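Local coordinates for phosphate-specific transport system accessory protein PhoU homolog (Pseudomonas aeruginosa, PDB 4Q25), which probably takes part in regulating phosphate uptake, as a homodimeric helix-bundle accessory protein of the Pst transport system, at residues Phe15-His25 with Ile69-Arg79; Arg88-Asp99 with Leu214-Thr222. All blocks are in the same frame, centred on the assembly; numbering follows the deposited sequence.

Interaction 1: Phe15-His25 with Ile69-Arg79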
loop_
_atom_site.group_PDB
_atom_site.type_symbol
_atom_site.label_atom_id
_atom_site.label_comp_id
_atom_site.label_asym_id
_atom_site.label_seq_id
_atom_site.Cartn_x
_atom_site.Cartn_y
_atom_site.Cartn_z
ATOM N N PHE A 15 28.473 10.998 -14.730
ATOM C CA PHE A 15 27.638 10.454 -13.683
ATOM C C PHE A 15 26.278 11.028 -13.870
ATOM O O PHE A 15 25.283 10.493 -13.432
ATOM C CB PHE A 15 28.118 10.884 -12.314
ATOM C CG PHE A 15 27.246 10.405 -11.208
ATOM C CD1 PHE A 15 27.346 9.120 -10.740
ATOM C CD2 PHE A 15 26.334 11.252 -10.623
ATOM C CE1 PHE A 15 26.555 8.691 -9.701
ATOM C CE2 PHE A 15 25.537 10.823 -9.593
ATOM C CZ PHE A 15 25.643 9.542 -9.133
ATOM N N ASN A 16 26.261 12.172 -14.501
ATOM C CA ASN A 16 24.999 12.871 -14.720
ATOM C C ASN A 16 24.289 12.419 -16.000
ATOM O O ASN A 16 23.155 12.817 -16.251
ATOM C CB ASN A 16 25.235 14.380 -14.727
ATOM C CG ASN A 16 25.976 14.843 -13.495
ATOM O OD1 ASN A 16 27.095 15.357 -13.584
ATOM N ND2 ASN A 16 25.376 14.629 -12.332
ATOM N N ALA A 17 24.959 11.605 -16.813
ATOM C CA ALA A 17 24.285 10.916 -17.897
ATOM C C ALA A 17 23.478 9.795 -17.267
ATOM O O ALA A 17 22.268 9.751 -17.408
ATOM C CB ALA A 17 25.270 10.353 -18.909
ATOM N N GLU A 18 24.151 8.909 -16.540
ATOM C CA GLU A 18 23.484 7.759 -15.967
ATOM C C GLU A 18 22.371 8.185 -14.998
ATOM O O GLU A 18 21.402 7.458 -14.800
ATOM C CB GLU A 18 24.491 6.774 -15.341
ATOM C CG GLU A 18 25.324 7.297 -14.181
ATOM C CD GLU A 18 26.427 6.323 -13.774
ATOM O OE1 GLU A 18 27.223 5.923 -14.671
ATOM O OE2 GLU A 18 26.498 5.970 -12.564
ATOM N N LEU A 19 22.524 9.332 -14.394
ATOM C CA LEU A 19 21.484 9.971 -13.645
ATOM C C LEU A 19 20.262 10.431 -14.432
ATOM O O LEU A 19 19.168 10.417 -13.930
ATOM C CB LEU A 19 22.088 11.121 -12.895
ATOM C CG LEU A 19 21.145 11.975 -12.094
ATOM C CD1 LEU A 19 20.513 11.131 -11.005
ATOM C CD2 LEU A 19 21.893 13.157 -11.519
ATOM N N GLU A 20 20.452 10.928 -15.634
ATOM C CA GLU A 20 19.324 11.294 -16.472
ATOM C C GLU A 20 18.654 10.023 -16.975
ATOM O O GLU A 20 17.455 9.996 -17.097
ATOM C CB GLU A 20 19.734 12.185 -17.662
ATOM C CG GLU A 20 20.265 13.566 -17.278
ATOM C CD GLU A 20 19.189 14.581 -16.915
ATOM O OE1 GLU A 20 19.218 15.699 -17.486
ATOM O OE2 GLU A 20 18.332 14.281 -16.053
ATOM N N ASP A 21 19.438 8.996 -17.277
ATOM C CA ASP A 21 18.910 7.701 -17.696
ATOM C C ASP A 21 17.943 7.059 -16.691
ATOM O O ASP A 21 16.942 6.472 -17.084
ATOM C CB ASP A 21 20.047 6.721 -17.952
ATOM C CG ASP A 21 20.579 6.825 -19.346
ATOM O OD1 ASP A 21 20.718 7.966 -19.839
ATOM O OD2 ASP A 21 20.827 5.764 -19.954
ATOM N N VAL A 22 18.261 7.158 -15.409
ATOM C CA VAL A 22 17.405 6.618 -14.366
ATOM C C VAL A 22 16.209 7.547 -14.121
ATOM O O VAL A 22 15.146 7.111 -13.710
ATOM C CB VAL A 22 18.176 6.339 -13.042
ATOM C CG1 VAL A 22 18.548 7.622 -12.333
ATOM C CG2 VAL A 22 17.340 5.480 -12.110
ATOM N N ARG A 23 16.381 8.824 -14.376
ATOM C CA ARG A 23 15.263 9.746 -14.294
ATOM C C ARG A 23 14.266 9.401 -15.400
ATOM O O ARG A 23 13.074 9.356 -15.161
ATOM C CB ARG A 23 15.733 11.183 -14.440
ATOM C CG ARG A 23 14.997 12.166 -13.565
ATOM C CD ARG A 23 15.598 13.564 -13.682
ATOM N NE ARG A 23 15.314 14.090 -15.013
ATOM C CZ ARG A 23 14.366 14.975 -15.302
ATOM N NH1 ARG A 23 13.597 15.506 -14.342
ATOM N NH2 ARG A 23 14.204 15.354 -16.566
ATOM N N SER A 24 14.765 9.121 -16.599
ATOM C CA SER A 24 13.905 8.885 -17.746
ATOM C C SER A 24 13.258 7.504 -17.662
ATOM O O SER A 24 12.184 7.283 -18.217
ATOM C CB SER A 24 14.678 9.030 -19.065
ATOM O OG SER A 24 15.224 7.787 -19.488
ATOM N N HIS A 25 13.920 6.579 -16.980
ATOM C CA HIS A 25 13.338 5.269 -16.705
ATOM C C HIS A 25 12.169 5.371 -15.726
ATOM O O HIS A 25 11.155 4.740 -15.935
ATOM C CB HIS A 25 14.397 4.325 -16.181
ATOM C CG HIS A 25 15.450 3.997 -17.194
ATOM N ND1 HIS A 25 16.759 3.732 -16.854
ATOM C CD2 HIS A 25 15.388 3.922 -18.543
ATOM C CE1 HIS A 25 17.454 3.477 -17.946
ATOM N NE2 HIS A 25 16.647 3.593 -18.985
ATOM N N ILE A 69 14.958 -0.351 -11.933
ATOM C CA ILE A 69 15.283 1.001 -11.502
ATOM C C ILE A 69 15.971 0.963 -10.140
ATOM O O ILE A 69 16.850 1.757 -9.879
ATOM C CB ILE A 69 14.013 1.868 -11.453
ATOM C CG1 ILE A 69 13.459 2.082 -12.878
ATOM C CG2 ILE A 69 14.268 3.203 -10.789
ATOM C CD1 ILE A 69 12.175 2.928 -12.955
ATOM N N ASP A 70 15.558 0.056 -9.259
ATOM C CA ASP A 70 16.161 -0.036 -7.923
ATOM C C ASP A 70 17.617 -0.410 -8.043
ATOM O O ASP A 70 18.445 0.163 -7.368
ATOM C CB ASP A 70 15.445 -1.062 -7.013
ATOM C CG ASP A 70 14.213 -0.477 -6.313
ATOM O OD1 ASP A 70 14.317 0.592 -5.666
ATOM O OD2 ASP A 70 13.123 -1.096 -6.399
ATOM N N GLU A 71 17.919 -1.384 -8.883
ATOM C CA GLU A 71 19.311 -1.821 -9.079
ATOM C C GLU A 71 20.155 -0.725 -9.695
ATOM O O GLU A 71 21.315 -0.538 -9.346
ATOM C CB GLU A 71 19.383 -3.058 -9.948
ATOM C CG GLU A 71 18.966 -4.317 -9.219
ATOM C CD GLU A 71 19.756 -4.530 -7.938
ATOM O OE1 GLU A 71 20.944 -4.889 -8.038
ATOM O OE2 GLU A 71 19.180 -4.303 -6.843
ATOM N N GLU A 72 19.544 0.019 -10.596
ATOM C CA GLU A 72 20.176 1.171 -11.214
ATOM C C GLU A 72 20.557 2.220 -10.181
ATOM O O GLU A 72 21.663 2.798 -10.234
ATOM C CB GLU A 72 19.213 1.756 -12.242
ATOM C CG GLU A 72 19.866 2.528 -13.335
ATOM C CD GLU A 72 18.856 3.097 -14.306
ATOM O OE1 GLU A 72 19.206 4.101 -14.970
ATOM O OE2 GLU A 72 17.728 2.552 -14.410
ATOM N N CYS A 73 19.646 2.490 -9.242
ATOM C CA CYS A 73 19.941 3.433 -8.150
ATOM C C CYS A 73 21.065 2.924 -7.279
ATOM O O CYS A 73 21.771 3.712 -6.614
ATOM C CB CYS A 73 18.732 3.668 -7.252
ATOM S SG CYS A 73 17.333 4.475 -8.048
ATOM N N VAL A 74 21.156 1.617 -7.179
ATOM C CA VAL A 74 22.214 1.000 -6.434
ATOM C C VAL A 74 23.553 1.204 -7.109
ATOM O O VAL A 74 24.474 1.650 -6.500
ATOM C CB VAL A 74 21.904 -0.490 -6.150
ATOM C CG1 VAL A 74 23.120 -1.257 -5.732
ATOM C CG2 VAL A 74 20.896 -0.599 -5.053
ATOM N N ARG A 75 23.627 0.971 -8.396
ATOM C CA ARG A 75 24.876 1.108 -9.084
ATOM C C ARG A 75 25.366 2.535 -9.070
ATOM O O ARG A 75 26.534 2.823 -8.777
ATOM C CB ARG A 75 24.736 0.570 -10.480
ATOM C CG ARG A 75 24.104 -0.798 -10.499
ATOM C CD ARG A 75 24.264 -1.514 -11.817
ATOM N NE ARG A 75 23.856 -0.694 -12.940
ATOM C CZ ARG A 75 22.708 -0.821 -13.584
ATOM N NH1 ARG A 75 21.845 -1.736 -13.225
ATOM N NH2 ARG A 75 22.437 -0.029 -14.595
ATOM N N ILE A 76 24.449 3.447 -9.293
ATOM C CA ILE A 76 24.826 4.809 -9.320
ATOM C C ILE A 76 25.368 5.199 -7.983
ATOM O O ILE A 76 26.358 5.859 -7.908
ATOM C CB ILE A 76 23.630 5.729 -9.596
ATOM C CG1 ILE A 76 23.280 5.750 -11.055
ATOM C CG2 ILE A 76 23.938 7.158 -9.215
ATOM C CD1 ILE A 76 22.032 6.537 -11.337
ATOM N N LEU A 77 24.711 4.812 -6.916
ATOM C CA LEU A 77 25.156 5.216 -5.603
ATOM C C LEU A 77 26.498 4.605 -5.257
ATOM O O LEU A 77 27.307 5.200 -4.599
ATOM C CB LEU A 77 24.127 4.891 -4.546
ATOM C CG LEU A 77 22.953 5.838 -4.382
ATOM C CD1 LEU A 77 22.103 5.447 -3.215
ATOM C CD2 LEU A 77 23.369 7.280 -4.235
ATOM N N ALA A 78 26.697 3.383 -5.692
ATOM C CA ALA A 78 27.872 2.639 -5.385
ATOM C C ALA A 78 29.037 3.397 -5.903
ATOM O O ALA A 78 30.044 3.453 -5.250
ATOM C CB ALA A 78 27.819 1.276 -6.006
ATOM N N ARG A 79 28.939 4.067 -7.035
ATOM C CA ARG A 79 30.061 4.862 -7.530
ATOM C C ARG A 79 30.142 6.214 -6.852
ATOM O O ARG A 79 29.800 7.223 -7.411
ATOM C CB ARG A 79 29.947 5.116 -9.017
ATOM C CG ARG A 79 29.497 3.928 -9.821
ATOM C CD ARG A 79 29.203 4.392 -11.220
ATOM N NE ARG A 79 28.321 3.479 -11.921
ATOM C CZ ARG A 79 28.735 2.389 -12.538
ATOM N NH1 ARG A 79 30.019 2.081 -12.529
ATOM N NH2 ARG A 79 27.874 1.604 -13.155
#
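Val22 and Ile76 are the two bumps that key helices 15-45 and 59-78 together, each a knob in a four-residue hole of the other helix. Val22 drops among Ile69, Glu72, Cys73 and Ile76; its two methyls divide the work, CG1 meeting Ile76 CD1 at 3.8 Å while CG2 lies 4.0 Å from Ile69 CG2. In return Ile76 fills the hollow between Phe15, Glu18, Leu19 and Val22, its CG1-CD1 arm running past Glu18 in the opposite sense. The short axes are nearly antiparallel, 162° apart, and stand 10.4 Å from each other at closest.

Polar groups edge this seam. The Glu72 chain, extended with CG anti to the backbone N (chi1 -155°), slides along Val22 to His25, where OE2 accepts from His25 ND1 at 2.9 Å through its syn lone pair. The carboxylate is turned 63° against the imidazole, and OE1 adds a weak second bond to the same nitrogen. Toward the other end Arg79, just past the helix, brings NE to 3.2 Å from Glu18 OE2 in a salt bridge whose hydrogen bond is weak and strongly bent.

Helix 84-120 covers the inner side, with Leu89 on Leu19 and Ile93 on Val22, while Val74, Leu77 and Ala78 pack against the second subunit.

Interaction 2: Arg88-Asp99 with Leu214-Thr222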
loop_
_atom_site.group_PDB
_atom_site.type_symbol
_atom_site.label_atom_id
_atom_site.label_comp_id
_atom_site.label_asym_id
_atom_site.label_seq_id
_atom_site.Cartn_x
_atom_site.Cartn_y
_atom_site.Cartn_z
ATOM N N ARG A 88 19.372 13.525 -2.994
ATOM C CA ARG A 88 17.954 13.709 -2.846
ATOM C C ARG A 88 17.226 13.106 -4.050
ATOM O O ARG A 88 16.174 12.544 -3.924
ATOM C CB ARG A 88 17.635 15.182 -2.657
ATOM C CG ARG A 88 18.134 15.752 -1.349
ATOM C CD ARG A 88 17.315 16.931 -0.886
ATOM N NE ARG A 88 17.186 17.943 -1.909
ATOM C CZ ARG A 88 18.099 18.854 -2.146
ATOM N NH1 ARG A 88 19.204 18.849 -1.449
ATOM N NH2 ARG A 88 17.928 19.740 -3.091
ATOM N N LEU A 89 17.812 13.225 -5.217
ATOM C CA LEU A 89 17.197 12.725 -6.442
ATOM C C LEU A 89 17.100 11.198 -6.500
ATOM O O LEU A 89 16.048 10.662 -6.809
ATOM C CB LEU A 89 17.935 13.231 -7.679
ATOM C CG LEU A 89 17.387 12.765 -9.034
ATOM C CD1 LEU A 89 16.032 13.394 -9.358
ATOM C CD2 LEU A 89 18.382 13.081 -10.128
ATOM N N ILE A 90 18.207 10.513 -6.245
ATOM C CA ILE A 90 18.216 9.053 -6.156
ATOM C C ILE A 90 17.208 8.564 -5.109
ATOM O O ILE A 90 16.480 7.601 -5.329
ATOM C CB ILE A 90 19.598 8.527 -5.748
ATOM C CG1 ILE A 90 20.647 8.888 -6.794
ATOM C CG2 ILE A 90 19.572 7.014 -5.522
ATOM C CD1 ILE A 90 20.467 8.163 -8.102
ATOM N N ILE A 91 17.177 9.225 -3.965
ATOM C CA ILE A 91 16.250 8.855 -2.917
ATOM C C ILE A 91 14.799 9.069 -3.347
ATOM O O ILE A 91 13.941 8.275 -3.003
ATOM C CB ILE A 91 16.549 9.622 -1.620
ATOM C CG1 ILE A 91 17.862 9.082 -1.015
ATOM C CG2 ILE A 91 15.398 9.509 -0.617
ATOM C CD1 ILE A 91 18.281 9.752 0.283
ATOM N N SER A 92 14.537 10.153 -4.060
ATOM C CA SER A 92 13.203 10.448 -4.554
ATOM C C SER A 92 12.810 9.428 -5.600
ATOM O O SER A 92 11.650 9.063 -5.709
ATOM C CB SER A 92 13.144 11.856 -5.157
ATOM O OG SER A 92 13.116 12.804 -4.105
ATOM N N ILE A 93 13.781 8.961 -6.370
ATOM C CA ILE A 93 13.485 7.966 -7.383
ATOM C C ILE A 93 13.144 6.617 -6.743
ATOM O O ILE A 93 12.119 6.003 -7.070
ATOM C CB ILE A 93 14.625 7.818 -8.368
ATOM C CG1 ILE A 93 14.651 9.028 -9.296
ATOM C CG2 ILE A 93 14.462 6.548 -9.189
ATOM C CD1 ILE A 93 15.868 9.125 -10.195
ATOM N N SER A 94 13.981 6.154 -5.828
ATOM C CA SER A 94 13.776 4.821 -5.294
ATOM C C SER A 94 12.495 4.750 -4.474
ATOM O O SER A 94 11.826 3.751 -4.490
ATOM C CB SER A 94 14.987 4.341 -4.490
ATOM O OG SER A 94 15.045 4.981 -3.249
ATOM N N LYS A 95 12.131 5.806 -3.780
ATOM C CA LYS A 95 10.878 5.793 -3.047
ATOM C C LYS A 95 9.687 5.925 -3.979
ATOM O O LYS A 95 8.631 5.371 -3.714
ATOM C CB LYS A 95 10.837 6.883 -1.985
ATOM C CG LYS A 95 11.737 6.534 -0.816
ATOM C CD LYS A 95 11.588 7.471 0.358
ATOM C CE LYS A 95 12.484 6.987 1.492
ATOM N NZ LYS A 95 12.578 8.059 2.497
ATOM N N SER A 96 9.870 6.625 -5.093
ATOM C CA SER A 96 8.765 6.876 -5.978
ATOM C C SER A 96 8.427 5.666 -6.854
ATOM O O SER A 96 7.255 5.483 -7.176
ATOM C CB SER A 96 8.939 8.167 -6.763
ATOM O OG SER A 96 9.891 7.969 -7.746
ATOM N N VAL A 97 9.392 4.799 -7.178
ATOM C CA VAL A 97 9.038 3.569 -7.898
ATOM C C VAL A 97 8.128 2.639 -7.065
ATOM O O VAL A 97 7.372 1.859 -7.619
ATOM C CB VAL A 97 10.252 2.764 -8.416
ATOM C CG1 VAL A 97 11.020 3.576 -9.418
ATOM C CG2 VAL A 97 11.165 2.321 -7.287
ATOM N N ILE A 98 8.214 2.731 -5.747
ATOM C CA ILE A 98 7.319 2.021 -4.863
ATOM C C ILE A 98 5.904 2.570 -5.042
ATOM O O ILE A 98 4.960 1.792 -5.218
ATOM C CB ILE A 98 7.717 2.141 -3.380
ATOM C CG1 ILE A 98 9.165 1.658 -3.137
ATOM C CG2 ILE A 98 6.808 1.284 -2.531
ATOM C CD1 ILE A 98 9.695 2.045 -1.757
ATOM N N ASP A 99 5.774 3.894 -5.031
ATOM C CA ASP A 99 4.485 4.542 -5.300
ATOM C C ASP A 99 3.905 4.184 -6.668
ATOM O O ASP A 99 2.727 3.879 -6.772
ATOM C CB ASP A 99 4.566 6.052 -5.103
ATOM C CG ASP A 99 4.777 6.442 -3.631
ATOM O OD1 ASP A 99 4.018 6.018 -2.748
ATOM O OD2 ASP A 99 5.705 7.212 -3.348
ATOM N N LEU A 214 7.676 13.997 -2.491
ATOM C CA LEU A 214 9.069 13.652 -2.736
ATOM C C LEU A 214 9.722 14.689 -3.644
ATOM O O LEU A 214 10.911 14.972 -3.509
ATOM C CB LEU A 214 9.195 12.258 -3.351
ATOM C CG LEU A 214 8.831 11.105 -2.415
ATOM C CD1 LEU A 214 8.631 9.801 -3.167
ATOM C CD2 LEU A 214 9.892 10.907 -1.359
ATOM N N VAL A 215 8.944 15.239 -4.571
ATOM C CA VAL A 215 9.438 16.274 -5.484
ATOM C C VAL A 215 9.684 17.576 -4.717
ATOM O O VAL A 215 10.592 18.336 -5.034
ATOM C CB VAL A 215 8.476 16.505 -6.675
ATOM C CG1 VAL A 215 8.939 17.674 -7.547
ATOM C CG2 VAL A 215 8.388 15.242 -7.533
ATOM N N ILE A 216 8.878 17.809 -3.698
ATOM C CA ILE A 216 9.056 18.967 -2.844
ATOM C C ILE A 216 10.390 18.835 -2.113
ATOM O O ILE A 216 11.243 19.732 -2.175
ATOM C CB ILE A 216 7.885 19.088 -1.850
ATOM C CG1 ILE A 216 6.658 19.646 -2.580
ATOM C CG2 ILE A 216 8.253 19.985 -0.688
ATOM C CD1 ILE A 216 5.368 19.542 -1.802
ATOM N N TYR A 217 10.553 17.706 -1.429
ATOM C CA TYR A 217 11.776 17.386 -0.701
ATOM C C TYR A 217 12.981 17.495 -1.617
ATOM O O TYR A 217 13.972 18.096 -1.257
ATOM C CB TYR A 217 11.663 15.985 -0.056
ATOM C CG TYR A 217 12.965 15.266 0.183
ATOM C CD1 TYR A 217 13.684 15.445 1.365
ATOM C CD2 TYR A 217 13.481 14.397 -0.775
ATOM C CE1 TYR A 217 14.880 14.777 1.581
ATOM C CE2 TYR A 217 14.674 13.726 -0.570
ATOM C CZ TYR A 217 15.368 13.915 0.604
ATOM O OH TYR A 217 16.557 13.251 0.788
ATOM N N LEU A 218 12.871 16.929 -2.804
ATOM C CA LEU A 218 13.900 17.036 -3.824
ATOM C C LEU A 218 14.271 18.495 -4.099
ATOM O O LEU A 218 15.462 18.845 -4.109
ATOM C CB LEU A 218 13.415 16.376 -5.115
ATOM C CG LEU A 218 14.353 16.062 -6.280
ATOM C CD1 LEU A 218 13.546 15.464 -7.422
ATOM C CD2 LEU A 218 15.108 17.276 -6.798
ATOM N N VAL A 219 13.263 19.342 -4.323
ATOM C CA VAL A 219 13.511 20.708 -4.776
ATOM C C VAL A 219 13.840 21.628 -3.601
ATOM O O VAL A 219 14.942 22.142 -3.532
ATOM C CB VAL A 219 12.346 21.252 -5.637
ATOM C CG1 VAL A 219 12.491 22.748 -5.896
ATOM C CG2 VAL A 219 12.285 20.507 -6.966
ATOM N N ARG A 220 12.895 21.805 -2.673
ATOM C CA ARG A 220 13.103 22.665 -1.499
ATOM C C ARG A 220 14.260 22.188 -0.627
ATOM O O ARG A 220 14.785 22.944 0.188
ATOM C CB ARG A 220 11.837 22.767 -0.641
ATOM C CG ARG A 220 10.991 24.020 -0.870
ATOM C CD ARG A 220 10.152 24.355 0.371
ATOM N NE ARG A 220 9.241 25.496 0.181
ATOM C CZ ARG A 220 8.452 26.015 1.127
ATOM N NH1 ARG A 220 8.445 25.516 2.364
ATOM N NH2 ARG A 220 7.663 27.047 0.837
ATOM N N GLY A 221 14.657 20.935 -0.789
ATOM C CA GLY A 221 15.719 20.372 0.021
ATOM C C GLY A 221 15.151 19.675 1.242
ATOM O O GLY A 221 15.805 18.801 1.819
ATOM N N THR A 222 13.929 20.043 1.633
ATOM C CA THR A 222 13.262 19.447 2.797
ATOM C C THR A 222 11.923 18.816 2.408
ATOM O O THR A 222 11.565 17.740 2.894
ATOM C CB THR A 222 12.988 20.508 3.872
ATOM O OG1 THR A 222 12.002 21.424 3.379
ATOM C CG2 THR A 222 14.295 21.258 4.254
#
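Arg88 and Leu218 join two antiparallel helices of the PhoU helix bundle, 84-120 and 188-220, whose short axes lie 176° apart and approach to 9.2 Å. The two segments are 114 residues apart in sequence, most of them helical.

Packing is tight along the line from Leu214 to Leu218, where the CA atoms of Ser92 and Leu214 are 5.5 Å apart and those of Arg88 and Leu218 5.3 Å. Leu214 is a knob in the hole formed by Ser92, Lys95, Ser96 and Asp99; its CD1 lies 3.8 Å from Lys95 CB and also touches OD2 of the buried Asp99, whose OD1 hydrogen-bonds to His207. Ser92 is small enough to let the backbones come close. Its OG lies 3.1 Å from Leu214 O, but Arg88 O on its own helix is an equally near acceptor, so the proton's destination is not settled. On the buried flank Leu89 and Leu218 lie side by side and point the same way, their CD1 atoms 3.8 Å apart, and Phe148 of helix 127-149 packs on Leu89.

Another flank faces the second subunit, where Lys95 forms a salt bridge with Asp70 of that chain. Here Tyr217 takes the aliphatic part of Arg88 over one ring face: CD stands 4.1 Å from the ring centroid, a CH-pi contact.

The loose, solvent side is the end of helix 188-220, where exposed Arg220 and Thr222 turn away from helix 84-120. A bend at chi3 (-52°) sets the guanidinium of Arg88 almost perpendicular to the Tyr217 ring and toward this end, with Gly221 CA over one of its faces. Both Arg88 NE and NH2 donate to Leu218 O, NH2 at 2.8 Å, with the oxygen in the guanidinium plane.

In the fold
Interactions 1 and 2 are adjacent contacts in one helical bundle, their centres 14 Å apart and on the same side of the chain's centre. Helix 84-120, which follows helix 59-78 directly in sequence and supplies one side of interaction 2, packs another of its sides on the helices of interaction 1: its Ile93 CG2 reaches Ile69 CG2 at 3.7 Å and Cys73 SG at 3.7 Å, and Val97 CG1 stands 3.5 Å from Ile69 CG2. Both contacts also meet the second subunit, with reciprocal partners. Glu71 of 69-79 forms a salt bridge with Arg88 of the other copy and hydrogen-bonds its Tyr217. Residues from interaction 1 of one subunit thus dock on interaction 2 of its mate across the homodimer interface.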